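Local coordinates for carbon monoxide oxidation system transcription regulator CooA-1 (Carboxydothermus hydrogenoformans, PDB 2FMY), which senses carbon monoxide through a bound haem and, as a CRP-like transcription activator, probably switches on genes for carbon monoxide oxidation by binding DNA, at residues P41-N46 with F78-R83; L47-K52 with A70-G75; V56-A61 with T82-Q87. One frame throughout, in Å; residues are numbered along the deposited sequence.

Overall arrangement
Three contacts lie in the haem-binding sensor domain, of cyclic nucleotide-binding type. Contact 1 is partly buried. It joins loop 41-46 to the end of strand 77-79 and the loop after it, at the haem, with mostly polar chemistry: hydroxyls, an amide, an imidazole and the iron. Contacts 2 and 3 are buried. Contact 2 packs strand 47-53 of one sheet against strand 66-73 of the other through apolar side chains and one backbone bond. Contact 3 pairs neighbouring strands 55-61 and 85-88, with an apolar inner face and an outer face of aromatic and polar side chains. F78 of contact 1 packs on L72 and V58 of contacts 2 and 3. Contacts 1 and 3 share T82 and R83.

Contact 1: P41-N46 with F78-R83. With HEM (protoporphyrin IX containing Fe), chain E.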
loop_
_atom_site.group_PDB
_atom_site.type_symbol
_atom_site.label_atom_id
_atom_site.label_comp_id
_atom_site.label_asym_id
_atom_site.label_seq_id
_atom_site.Cartn_x
_atom_site.Cartn_y
_atom_site.Cartn_z
ATOM N N PRO A 41 8.742 -12.451 7.180
ATOM C CA PRO A 41 9.111 -11.048 6.975
ATOM C C PRO A 41 10.622 -10.796 6.970
ATOM O O PRO A 41 11.308 -11.142 7.948
ATOM C CB PRO A 41 8.471 -10.347 8.169
ATOM C CG PRO A 41 7.284 -11.182 8.494
ATOM C CD PRO A 41 7.720 -12.592 8.232
ATOM N N ASN A 42 11.119 -10.202 5.872
ATOM C CA ASN A 42 12.504 -9.705 5.786
ATOM C C ASN A 42 13.570 -10.766 6.071
ATOM O O ASN A 42 14.432 -10.560 6.933
ATOM C CB ASN A 42 12.728 -8.524 6.751
ATOM C CG ASN A 42 11.813 -7.346 6.476
ATOM O OD1 ASN A 42 11.805 -6.794 5.377
ATOM N ND2 ASN A 42 11.065 -6.929 7.498
ATOM N N THR A 43 13.512 -11.882 5.344
ATOM C CA THR A 43 14.428 -13.013 5.536
ATOM C C THR A 43 15.894 -12.583 5.415
ATOM O O THR A 43 16.188 -11.486 4.938
ATOM C CB THR A 43 14.127 -14.182 4.537
ATOM O OG1 THR A 43 14.325 -13.748 3.183
ATOM C CG2 THR A 43 12.709 -14.685 4.688
ATOM N N GLU A 44 16.812 -13.444 5.849
ATOM C CA GLU A 44 18.239 -13.146 5.749
ATOM C C GLU A 44 18.615 -12.779 4.299
ATOM O O GLU A 44 19.236 -11.739 4.054
ATOM C CB GLU A 44 19.079 -14.316 6.291
ATOM C CG GLU A 44 18.765 -14.689 7.767
ATOM C CD GLU A 44 19.700 -15.757 8.366
ATOM O OE1 GLU A 44 20.349 -16.517 7.603
ATOM O OE2 GLU A 44 19.784 -15.837 9.616
ATOM N N ARG A 45 18.209 -13.611 3.342
ATOM C CA ARG A 45 18.489 -13.347 1.932
ATOM C C ARG A 45 17.489 -12.383 1.306
ATOM O O ARG A 45 16.269 -12.523 1.469
ATOM C CB ARG A 45 18.569 -14.644 1.124
ATOM C CG ARG A 45 19.856 -15.421 1.358
ATOM C CD ARG A 45 20.267 -16.201 0.130
ATOM N NE ARG A 45 20.719 -15.337 -0.963
ATOM C CZ ARG A 45 20.997 -15.769 -2.187
ATOM N NH1 ARG A 45 20.870 -17.060 -2.489
ATOM N NH2 ARG A 45 21.391 -14.910 -3.115
ATOM N N ASN A 46 18.023 -11.393 0.600
ATOM C CA ASN A 46 17.206 -10.428 -0.100
ATOM C C ASN A 46 17.047 -10.838 -1.573
ATOM O O ASN A 46 17.943 -10.612 -2.408
ATOM C CB ASN A 46 17.777 -9.020 0.043
ATOM C CG ASN A 46 16.781 -7.946 -0.357
ATOM O OD1 ASN A 46 15.832 -8.209 -1.098
ATOM N ND2 ASN A 46 16.993 -6.729 0.132
ATOM N N PHE A 78 7.469 -10.946 -6.869
ATOM C CA PHE A 78 7.493 -10.387 -5.522
ATOM C C PHE A 78 8.906 -10.494 -4.956
ATOM O O PHE A 78 9.832 -10.838 -5.681
ATOM C CB PHE A 78 6.416 -11.014 -4.606
ATOM C CG PHE A 78 5.954 -10.085 -3.505
ATOM C CD1 PHE A 78 5.399 -8.837 -3.812
ATOM C CD2 PHE A 78 6.103 -10.439 -2.167
ATOM C CE1 PHE A 78 5.016 -7.969 -2.800
ATOM C CE2 PHE A 78 5.714 -9.579 -1.157
ATOM C CZ PHE A 78 5.168 -8.346 -1.470
ATOM N N CYS A 79 9.076 -10.171 -3.681
ATOM C CA CYS A 79 10.405 -10.141 -3.061
ATOM C C CYS A 79 10.364 -10.625 -1.619
ATOM O O CYS A 79 9.294 -10.919 -1.073
ATOM C CB CYS A 79 10.973 -8.728 -3.102
ATOM S SG CYS A 79 10.110 -7.604 -1.989
ATOM N N THR A 80 11.540 -10.694 -1.005
ATOM C CA THR A 80 11.663 -11.189 0.347
ATOM C C THR A 80 11.970 -10.076 1.352
ATOM O O THR A 80 12.309 -10.367 2.485
ATOM C CB THR A 80 12.762 -12.278 0.451
ATOM O OG1 THR A 80 14.047 -11.683 0.256
ATOM C CG2 THR A 80 12.562 -13.368 -0.597
ATOM N N HIS A 81 11.865 -8.810 0.948
ATOM C CA HIS A 81 12.259 -7.713 1.856
ATOM C C HIS A 81 11.083 -6.866 2.349
ATOM O O HIS A 81 11.215 -5.664 2.596
ATOM C CB HIS A 81 13.417 -6.861 1.288
ATOM C CG HIS A 81 13.111 -6.212 -0.027
ATOM N ND1 HIS A 81 13.580 -6.704 -1.227
ATOM C CD2 HIS A 81 12.375 -5.116 -0.333
ATOM C CE1 HIS A 81 13.151 -5.936 -2.213
ATOM N NE2 HIS A 81 12.419 -4.967 -1.699
ATOM N N THR A 82 9.934 -7.518 2.511
ATOM C CA THR A 82 8.735 -6.869 3.037
ATOM C C THR A 82 8.376 -7.458 4.398
ATOM O O THR A 82 8.876 -8.520 4.774
ATOM C CB THR A 82 7.509 -7.017 2.089
ATOM O OG1 THR A 82 6.923 -8.312 2.264
ATOM C CG2 THR A 82 7.905 -6.819 0.608
ATOM N N ARG A 83 7.495 -6.775 5.119
ATOM C CA ARG A 83 7.039 -7.242 6.426
ATOM C C ARG A 83 5.933 -8.315 6.381
ATOM O O ARG A 83 5.299 -8.602 7.398
ATOM C CB ARG A 83 6.594 -6.051 7.278
ATOM C CG ARG A 83 7.764 -5.301 7.928
ATOM C CD ARG A 83 7.330 -3.919 8.388
ATOM N NE ARG A 83 7.049 -3.037 7.256
ATOM C CZ ARG A 83 6.477 -1.837 7.350
ATOM N NH1 ARG A 83 6.094 -1.349 8.533
ATOM N NH2 ARG A 83 6.279 -1.117 6.252
HETATM C CHA HEM E . 11.092 -1.925 0.215
HETATM C CHB HEM E . 14.760 -1.748 -2.949
HETATM C CHC HEM E . 12.430 -4.968 -5.768
HETATM C CHD HEM E . 8.410 -4.361 -3.099
HETATM C C1A HEM E . 12.316 -1.640 -0.356
HETATM C C2A HEM E . 13.406 -0.891 0.260
HETATM C C3A HEM E . 14.429 -0.830 -0.614
HETATM C C4A HEM E . 14.018 -1.554 -1.809
HETATM C CMA HEM E . 15.805 -0.135 -0.383
HETATM C CAA HEM E . 13.358 -0.249 1.669
HETATM C CBA HEM E . 12.877 1.184 1.439
HETATM C CGA HEM E . 13.008 2.060 2.662
HETATM O O1A HEM E . 14.142 2.230 3.194
HETATM O O2A HEM E . 11.967 2.606 3.103
HETATM C C1B HEM E . 14.432 -2.567 -4.011
HETATM C C2B HEM E . 15.208 -2.726 -5.221
HETATM C C3B HEM E . 14.569 -3.621 -6.006
HETATM C C4B HEM E . 13.365 -4.055 -5.316
HETATM C CMB HEM E . 16.530 -1.970 -5.500
HETATM C CAB HEM E . 14.978 -4.115 -7.408
HETATM C CBB HEM E . 16.248 -4.182 -7.801
HETATM C C1C HEM E . 11.147 -5.132 -5.293
HETATM C C2C HEM E . 10.122 -6.036 -5.788
HETATM C C3C HEM E . 9.006 -5.855 -5.051
HETATM C C4C HEM E . 9.286 -4.835 -4.059
HETATM C CMC HEM E . 10.303 -7.032 -6.958
HETATM C CAC HEM E . 7.651 -6.590 -5.188
HETATM C CBC HEM E . 6.923 -6.453 -6.304
HETATM C C1D HEM E . 8.741 -3.696 -1.933
HETATM C C2D HEM E . 7.847 -3.420 -0.819
HETATM C C3D HEM E . 8.689 -2.652 0.203
HETATM C C4D HEM E . 10.005 -2.547 -0.372
HETATM C CMD HEM E . 6.357 -3.797 -0.696
HETATM C CAD HEM E . 8.222 -2.137 1.580
HETATM C CBD HEM E . 8.362 -3.339 2.496
HETATM C CGD HEM E . 7.783 -3.092 3.864
HETATM O O1D HEM E . 7.553 -4.076 4.595
HETATM O O2D HEM E . 7.568 -1.914 4.233
HETATM N NA HEM E . 12.733 -2.027 -1.613
HETATM N NB HEM E . 13.322 -3.393 -4.104
HETATM N NC HEM E . 10.598 -4.431 -4.240
HETATM N ND HEM E . 9.986 -3.160 -1.619
HETATM FE FE HEM E . 11.627 -3.305 -2.820
HETATM O O HOH W 1 15.276 -9.778 2.677
#
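N46 and H81 meet through their side chains beside the haem. CB of H81 packs against the amide of N46. CG, the first ring atom, lies near OD1 of that amide. At ND1 the ring N-H gives a hydrogen bond of 2.7 Å to this OD1, with the donor tilted a little from the carbonyl plane. CD2 and CE1 both approach the iron. NE2 ends the chain and binds the haem FE at 2.2 Å. CG of H81 sits between the backbone N and the carbonyl carbon (chi1 59°), which lets C79 SG lie over the centre of one ring face, 3.4 Å above the plane. The amide of N46 is turned 59° from the ring. The ND1 bond, bent and somewhat out of the ring plane, helps to set the ring's rotation and would probably make NE2 a stronger donor to the iron. Replacing N46 by an alanine is likely to leave ND1 without this acceptor and the imidazole freer to turn.

T80 makes the second polar link between the segments. Its OG1 gives a bond of 2.7 Å to O of R45, in the carbonyl plane and on a lone pair. OG1 of T43 reaches the same oxygen at 2.9 Å. T80 OG1 also takes the N-H of L47. CG of P41 lies 3.4 Å from R83 O.

The backbone N of R83 gives a bond of 2.8 Å to propionate O1D, and NE bonds the same oxygen at 2.9 Å along a nearly straight line. NH2 bonds the other oxygen, O2D, and NH1 pairs with D190 of the second subunit. H81 on the iron and R83 on a propionate make this part of the haem site, set in a domain of the cyclic nucleotide-binding type.

Contact 2: L47-K52 with A70-G75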
loop_
_atom_site.group_PDB
_atom_site.type_symbol
_atom_site.label_atom_id
_atom_site.label_comp_id
_atom_site.label_asym_id
_atom_site.label_seq_id
_atom_site.Cartn_x
_atom_site.Cartn_y
_atom_site.Cartn_z
ATOM N N LEU A 47 15.895 -11.438 -1.871
ATOM C CA LEU A 47 15.652 -12.061 -3.159
ATOM C C LEU A 47 14.466 -11.452 -3.880
ATOM O O LEU A 47 13.543 -10.921 -3.256
ATOM C CB LEU A 47 15.428 -13.580 -2.999
ATOM C CG LEU A 47 16.476 -14.399 -2.236
ATOM C CD1 LEU A 47 15.964 -15.801 -1.926
ATOM C CD2 LEU A 47 17.813 -14.452 -2.985
ATOM N N VAL A 48 14.516 -11.526 -5.207
ATOM C CA VAL A 48 13.353 -11.262 -6.027
ATOM C C VAL A 48 12.972 -12.573 -6.689
ATOM O O VAL A 48 13.838 -13.332 -7.131
ATOM C CB VAL A 48 13.600 -10.119 -7.048
ATOM C CG1 VAL A 48 12.412 -9.976 -8.026
ATOM C CG2 VAL A 48 13.839 -8.803 -6.302
ATOM N N PHE A 49 11.675 -12.864 -6.712
ATOM C CA PHE A 49 11.199 -14.114 -7.285
ATOM C C PHE A 49 10.012 -13.935 -8.215
ATOM O O PHE A 49 9.299 -12.932 -8.165
ATOM C CB PHE A 49 10.912 -15.161 -6.192
ATOM C CG PHE A 49 9.680 -14.873 -5.339
ATOM C CD1 PHE A 49 8.426 -15.346 -5.718
ATOM C CD2 PHE A 49 9.794 -14.197 -4.127
ATOM C CE1 PHE A 49 7.298 -15.114 -4.928
ATOM C CE2 PHE A 49 8.677 -13.969 -3.315
ATOM C CZ PHE A 49 7.426 -14.422 -3.716
ATOM N N LEU A 50 9.843 -14.917 -9.091
ATOM C CA LEU A 50 8.767 -14.969 -10.063
ATOM C C LEU A 50 8.071 -16.303 -9.837
ATOM O O LEU A 50 8.745 -17.334 -9.699
ATOM C CB LEU A 50 9.377 -14.908 -11.473
ATOM C CG LEU A 50 8.561 -15.061 -12.759
ATOM C CD1 LEU A 50 7.494 -13.997 -12.879
ATOM C CD2 LEU A 50 9.502 -14.971 -13.944
ATOM N N VAL A 51 6.738 -16.283 -9.760
ATOM C CA VAL A 51 5.962 -17.513 -9.678
ATOM C C VAL A 51 5.961 -18.119 -11.069
ATOM O O VAL A 51 5.479 -17.492 -12.020
ATOM C CB VAL A 51 4.502 -17.281 -9.210
ATOM C CG1 VAL A 51 3.717 -18.606 -9.206
ATOM C CG2 VAL A 51 4.468 -16.607 -7.836
ATOM N N LYS A 52 6.533 -19.311 -11.191
ATOM C CA LYS A 52 6.529 -20.028 -12.469
ATOM C C LYS A 52 5.232 -20.795 -12.587
ATOM O O LYS A 52 4.615 -20.823 -13.648
ATOM C CB LYS A 52 7.726 -20.986 -12.587
ATOM C CG LYS A 52 7.886 -21.609 -13.987
ATOM C CD LYS A 52 9.103 -22.515 -14.079
ATOM C CE LYS A 52 8.921 -23.544 -15.202
ATOM N NZ LYS A 52 10.136 -24.384 -15.383
ATOM N N ALA A 70 -2.391 -10.165 -1.083
ATOM C CA ALA A 70 -2.447 -10.520 -2.506
ATOM C C ALA A 70 -2.306 -12.016 -2.708
ATOM O O ALA A 70 -1.687 -12.717 -1.896
ATOM C CB ALA A 70 -1.342 -9.808 -3.290
ATOM N N ILE A 71 -2.891 -12.497 -3.798
ATOM C CA ILE A 71 -2.607 -13.836 -4.313
ATOM C C ILE A 71 -1.756 -13.635 -5.567
ATOM O O ILE A 71 -2.157 -12.943 -6.498
ATOM C CB ILE A 71 -3.894 -14.626 -4.632
ATOM C CG1 ILE A 71 -4.875 -14.614 -3.444
ATOM C CG2 ILE A 71 -3.572 -16.056 -5.104
ATOM C CD1 ILE A 71 -4.309 -15.105 -2.118
ATOM N N LEU A 72 -0.553 -14.195 -5.555
ATOM C CA LEU A 72 0.343 -14.116 -6.704
ATOM C C LEU A 72 0.155 -15.353 -7.539
ATOM O O LEU A 72 0.076 -16.458 -7.010
ATOM C CB LEU A 72 1.811 -13.999 -6.267
ATOM C CG LEU A 72 2.164 -12.886 -5.267
ATOM C CD1 LEU A 72 3.557 -13.103 -4.721
ATOM C CD2 LEU A 72 2.042 -11.497 -5.875
ATOM N N GLU A 73 0.079 -15.153 -8.843
ATOM C CA GLU A 73 -0.170 -16.227 -9.784
ATOM C C GLU A 73 1.006 -16.317 -10.746
ATOM O O GLU A 73 1.900 -15.465 -10.720
ATOM C CB GLU A 73 -1.480 -15.953 -10.523
ATOM C CG GLU A 73 -2.696 -16.233 -9.646
ATOM C CD GLU A 73 -3.948 -15.512 -10.091
ATOM O OE1 GLU A 73 -3.913 -14.839 -11.142
ATOM O OE2 GLU A 73 -4.976 -15.617 -9.384
ATOM N N ALA A 74 1.012 -17.353 -11.577
ATOM C CA ALA A 74 2.070 -17.555 -12.556
ATOM C C ALA A 74 2.364 -16.258 -13.299
ATOM O O ALA A 74 1.454 -15.615 -13.825
ATOM C CB ALA A 74 1.695 -18.661 -13.524
ATOM N N GLY A 75 3.632 -15.860 -13.302
ATOM C CA GLY A 75 4.051 -14.649 -14.002
ATOM C C GLY A 75 4.209 -13.438 -13.099
ATOM O O GLY A 75 4.717 -12.394 -13.529
#
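V51 and L72 bring the two strands together, and G75 adds the polar link. V51 has the largest share of buried surface. Its CG2 meets CB of L72 at 4.0 Å. CB of V51 rests on the carbonyl of E73, 3.5 Å from its O. CG1, anti to the backbone N (chi1 177°), lies along the backbone from E73 to A74. L72 slants across the valine, and its CD1 meets CZ of F49 at 4.2 Å. Beyond this contact L72 also packs on F78, V56 and V58, so it fills the space between several strands.

Both polar backbone atoms of G75 are met. Its N-H gives a hydrogen bond of 2.8 Å to O of V51. The bond is almost straight, with an N-H...O angle of 175°. CD1 of L50 also closes on O of G75. The backbone of G75 has a positive phi (99°), at which a CB would press on the preceding carbonyl. Glycine therefore suits this turn, which leads into strand 77-79.

The two short strand segments run at 69° to each other, 7.4 Å apart at closest approach. They belong to different four-stranded antiparallel sheets. Facing antiparallel sheets with aliphatic and aromatic side chains between them are typical of the beta jelly roll of cyclic nucleotide-binding domains.

Contact 3: V56-A61 with T82-Q87; sequences VRVYLA and TRAFIQ. With HEM (protoporphyrin IX containing Fe), chain E.
V58 packs on A84 and I86 at the apolar centre. Its CG1 lies 3.7 Å from CB of A84, and its CG2 faces CG1 of I86. This face of the sheet looks inward, and F78 covers both V58 and I86. L60 reaches with CD2 to the carbonyl of R83, and its side chain also packs on I131 of the second subunit.

The backbones join as antiparallel strands. V58 and I86 form a non-hydrogen-bonded pair between two hydrogen-bonded ones, R57 with Q87 and Y59 with F85. N of Y59 bonds O of F85 at 3.0 Å, and N of F85 returns to O of Y59. These are central strands of one sheet of the beta jelly roll, with strand 66-73 beyond 55-61 and strand 37-39 beyond 85-88. Where 82-87 is still loop, OG1 of T82 takes the N-H of A84 in an ST turn that includes the haem-pocket residues T82 and R83.

On the other face, F85 lays its CB over the Y59 ring in a CH-pi contact, 3.7 Å from the ring centroid. The two rings are near parallel but slid apart, so they barely overlap. CD2 of F85 meets CB of A61 at 3.7 Å. CG of Y59 lies between the backbone N and the carbonyl carbon (chi1 66°), which places the ring over the guanidinium of R57. NH2 of R57 sits over the centre of the opposite ring face, 3.6 Å above its plane.

At the polar edge R57 and Q87 run side by side. NH2 of R57 gives a bond of 3.2 Å to OE1 of Q87, lying near the guanidinium plane. NH2 also forms a salt bridge with E66, and NE2 of Q87 bonds the carbonyl of K35.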
loop_
_atom_site.group_PDB
_atom_site.type_symbol
_atom_site.label_atom_id
_atom_site.label_comp_id
_atom_site.label_asym_id
_atom_site.label_seq_id
_atom_site.Cartn_x
_atom_site.Cartn_y
_atom_site.Cartn_z
ATOM N N VAL A 56 0.589 -18.135 -4.725
ATOM C CA VAL A 56 1.288 -17.775 -3.507
ATOM C C VAL A 56 0.523 -16.656 -2.809
ATOM O O VAL A 56 0.167 -15.648 -3.426
ATOM C CB VAL A 56 2.758 -17.349 -3.828
ATOM C CG1 VAL A 56 3.388 -16.605 -2.675
ATOM C CG2 VAL A 56 3.606 -18.566 -4.199
ATOM N N ARG A 57 0.260 -16.849 -1.525
ATOM C CA ARG A 57 -0.434 -15.858 -0.724
ATOM C C ARG A 57 0.564 -14.960 0.003
ATOM O O ARG A 57 1.472 -15.453 0.694
ATOM C CB ARG A 57 -1.364 -16.538 0.283
ATOM C CG ARG A 57 -2.221 -15.550 1.067
ATOM C CD ARG A 57 -3.339 -16.232 1.817
ATOM N NE ARG A 57 -2.856 -17.027 2.945
ATOM C CZ ARG A 57 -2.966 -16.673 4.224
ATOM N NH1 ARG A 57 -3.542 -15.522 4.565
ATOM N NH2 ARG A 57 -2.494 -17.480 5.168
ATOM N N VAL A 58 0.402 -13.653 -0.183
ATOM C CA VAL A 58 1.134 -12.646 0.572
ATOM C C VAL A 58 0.192 -12.112 1.650
ATOM O O VAL A 58 -0.921 -11.663 1.348
ATOM C CB VAL A 58 1.637 -11.493 -0.338
ATOM C CG1 VAL A 58 2.455 -10.476 0.459
ATOM C CG2 VAL A 58 2.471 -12.054 -1.525
ATOM N N TYR A 59 0.626 -12.189 2.907
ATOM C CA TYR A 59 -0.236 -11.833 4.039
ATOM C C TYR A 59 0.489 -11.283 5.270
ATOM O O TYR A 59 1.679 -11.504 5.462
ATOM C CB TYR A 59 -1.111 -13.039 4.434
ATOM C CG TYR A 59 -0.343 -14.221 4.983
ATOM C CD1 TYR A 59 0.382 -15.065 4.138
ATOM C CD2 TYR A 59 -0.355 -14.501 6.347
ATOM C CE1 TYR A 59 1.090 -16.155 4.651
ATOM C CE2 TYR A 59 0.344 -15.581 6.868
ATOM C CZ TYR A 59 1.056 -16.407 6.013
ATOM O OH TYR A 59 1.740 -17.476 6.530
ATOM N N LEU A 60 -0.259 -10.558 6.098
ATOM C CA LEU A 60 0.221 -10.089 7.396
ATOM C C LEU A 60 -0.318 -11.045 8.433
ATOM O O LEU A 60 -1.474 -11.454 8.337
ATOM C CB LEU A 60 -0.306 -8.689 7.700
ATOM C CG LEU A 60 0.066 -7.505 6.804
ATOM C CD1 LEU A 60 -0.758 -6.283 7.219
ATOM C CD2 LEU A 60 1.555 -7.200 6.866
ATOM N N ALA A 61 0.515 -11.408 9.407
ATOM C CA ALA A 61 0.111 -12.358 10.446
ATOM C C ALA A 61 0.285 -11.785 11.843
ATOM O O ALA A 61 1.346 -11.250 12.186
ATOM C CB ALA A 61 0.872 -13.681 10.315
ATOM N N THR A 82 9.934 -7.518 2.511
ATOM C CA THR A 82 8.735 -6.869 3.037
ATOM C C THR A 82 8.376 -7.458 4.398
ATOM O O THR A 82 8.876 -8.520 4.774
ATOM C CB THR A 82 7.509 -7.017 2.089
ATOM O OG1 THR A 82 6.923 -8.312 2.264
ATOM C CG2 THR A 82 7.905 -6.819 0.608
ATOM N N ARG A 83 7.495 -6.775 5.119
ATOM C CA ARG A 83 7.039 -7.242 6.426
ATOM C C ARG A 83 5.933 -8.315 6.381
ATOM O O ARG A 83 5.299 -8.602 7.398
ATOM C CB ARG A 83 6.594 -6.051 7.278
ATOM C CG ARG A 83 7.764 -5.301 7.928
ATOM C CD ARG A 83 7.330 -3.919 8.388
ATOM N NE ARG A 83 7.049 -3.037 7.256
ATOM C CZ ARG A 83 6.477 -1.837 7.350
ATOM N NH1 ARG A 83 6.094 -1.349 8.533
ATOM N NH2 ARG A 83 6.279 -1.117 6.252
ATOM N N ALA A 84 5.723 -8.926 5.220
ATOM C CA ALA A 84 4.671 -9.928 5.054
ATOM C C ALA A 84 5.210 -11.358 5.024
ATOM O O ALA A 84 6.384 -11.586 4.713
ATOM C CB ALA A 84 3.885 -9.637 3.787
ATOM N N PHE A 85 4.344 -12.308 5.370
ATOM C CA PHE A 85 4.621 -13.724 5.196
ATOM C C PHE A 85 4.214 -14.134 3.775
ATOM O O PHE A 85 3.362 -13.484 3.142
ATOM C CB PHE A 85 3.873 -14.569 6.229
ATOM C CG PHE A 85 4.396 -14.428 7.640
ATOM C CD1 PHE A 85 5.279 -15.369 8.163
ATOM C CD2 PHE A 85 3.998 -13.363 8.448
ATOM C CE1 PHE A 85 5.763 -15.264 9.467
ATOM C CE2 PHE A 85 4.470 -13.245 9.763
ATOM C CZ PHE A 85 5.354 -14.199 10.273
ATOM N N ILE A 86 4.846 -15.188 3.271
ATOM C CA ILE A 86 4.597 -15.657 1.906
ATOM C C ILE A 86 4.417 -17.170 1.939
ATOM O O ILE A 86 5.329 -17.895 2.334
ATOM C CB ILE A 86 5.739 -15.230 0.941
ATOM C CG1 ILE A 86 5.823 -13.697 0.855
ATOM C CG2 ILE A 86 5.535 -15.817 -0.450
ATOM C CD1 ILE A 86 7.045 -13.180 0.099
ATOM N N GLN A 87 3.225 -17.632 1.554
ATOM C CA GLN A 87 2.855 -19.044 1.661
ATOM C C GLN A 87 2.360 -19.590 0.327
ATOM O O GLN A 87 1.660 -18.892 -0.405
ATOM C CB GLN A 87 1.769 -19.214 2.724
ATOM C CG GLN A 87 1.311 -20.647 2.977
ATOM C CD GLN A 87 0.191 -20.726 4.004
ATOM O OE1 GLN A 87 -0.730 -19.914 3.991
ATOM N NE2 GLN A 87 0.268 -21.705 4.896
HETATM C CHA HEM E . 11.092 -1.925 0.215
HETATM C CHB HEM E . 14.760 -1.748 -2.949
HETATM C CHC HEM E . 12.430 -4.968 -5.768
HETATM C CHD HEM E . 8.410 -4.361 -3.099
HETATM C C1A HEM E . 12.316 -1.640 -0.356
HETATM C C2A HEM E . 13.406 -0.891 0.260
HETATM C C3A HEM E . 14.429 -0.830 -0.614
HETATM C C4A HEM E . 14.018 -1.554 -1.809
HETATM C CMA HEM E . 15.805 -0.135 -0.383
HETATM C CAA HEM E . 13.358 -0.249 1.669
HETATM C CBA HEM E . 12.877 1.184 1.439
HETATM C CGA HEM E . 13.008 2.060 2.662
HETATM O O1A HEM E . 14.142 2.230 3.194
HETATM O O2A HEM E . 11.967 2.606 3.103
HETATM C C1B HEM E . 14.432 -2.567 -4.011
HETATM C C2B HEM E . 15.208 -2.726 -5.221
HETATM C C3B HEM E . 14.569 -3.621 -6.006
HETATM C C4B HEM E . 13.365 -4.055 -5.316
HETATM C CMB HEM E . 16.530 -1.970 -5.500
HETATM C CAB HEM E . 14.978 -4.115 -7.408
HETATM C CBB HEM E . 16.248 -4.182 -7.801
HETATM C C1C HEM E . 11.147 -5.132 -5.293
HETATM C C2C HEM E . 10.122 -6.036 -5.788
HETATM C C3C HEM E . 9.006 -5.855 -5.051
HETATM C C4C HEM E . 9.286 -4.835 -4.059
HETATM C CMC HEM E . 10.303 -7.032 -6.958
HETATM C CAC HEM E . 7.651 -6.590 -5.188
HETATM C CBC HEM E . 6.923 -6.453 -6.304
HETATM C C1D HEM E . 8.741 -3.696 -1.933
HETATM C C2D HEM E . 7.847 -3.420 -0.819
HETATM C C3D HEM E . 8.689 -2.652 0.203
HETATM C C4D HEM E . 10.005 -2.547 -0.372
HETATM C CMD HEM E . 6.357 -3.797 -0.696
HETATM C CAD HEM E . 8.222 -2.137 1.580
HETATM C CBD HEM E . 8.362 -3.339 2.496
HETATM C CGD HEM E . 7.783 -3.092 3.864
HETATM O O1D HEM E . 7.553 -4.076 4.595
HETATM O O2D HEM E . 7.568 -1.914 4.233
HETATM N NA HEM E . 12.733 -2.027 -1.613
HETATM N NB HEM E . 13.322 -3.393 -4.104
HETATM N NC HEM E . 10.598 -4.431 -4.240
HETATM N ND HEM E . 9.986 -3.160 -1.619
HETATM FE FE HEM E . 11.627 -3.305 -2.820
#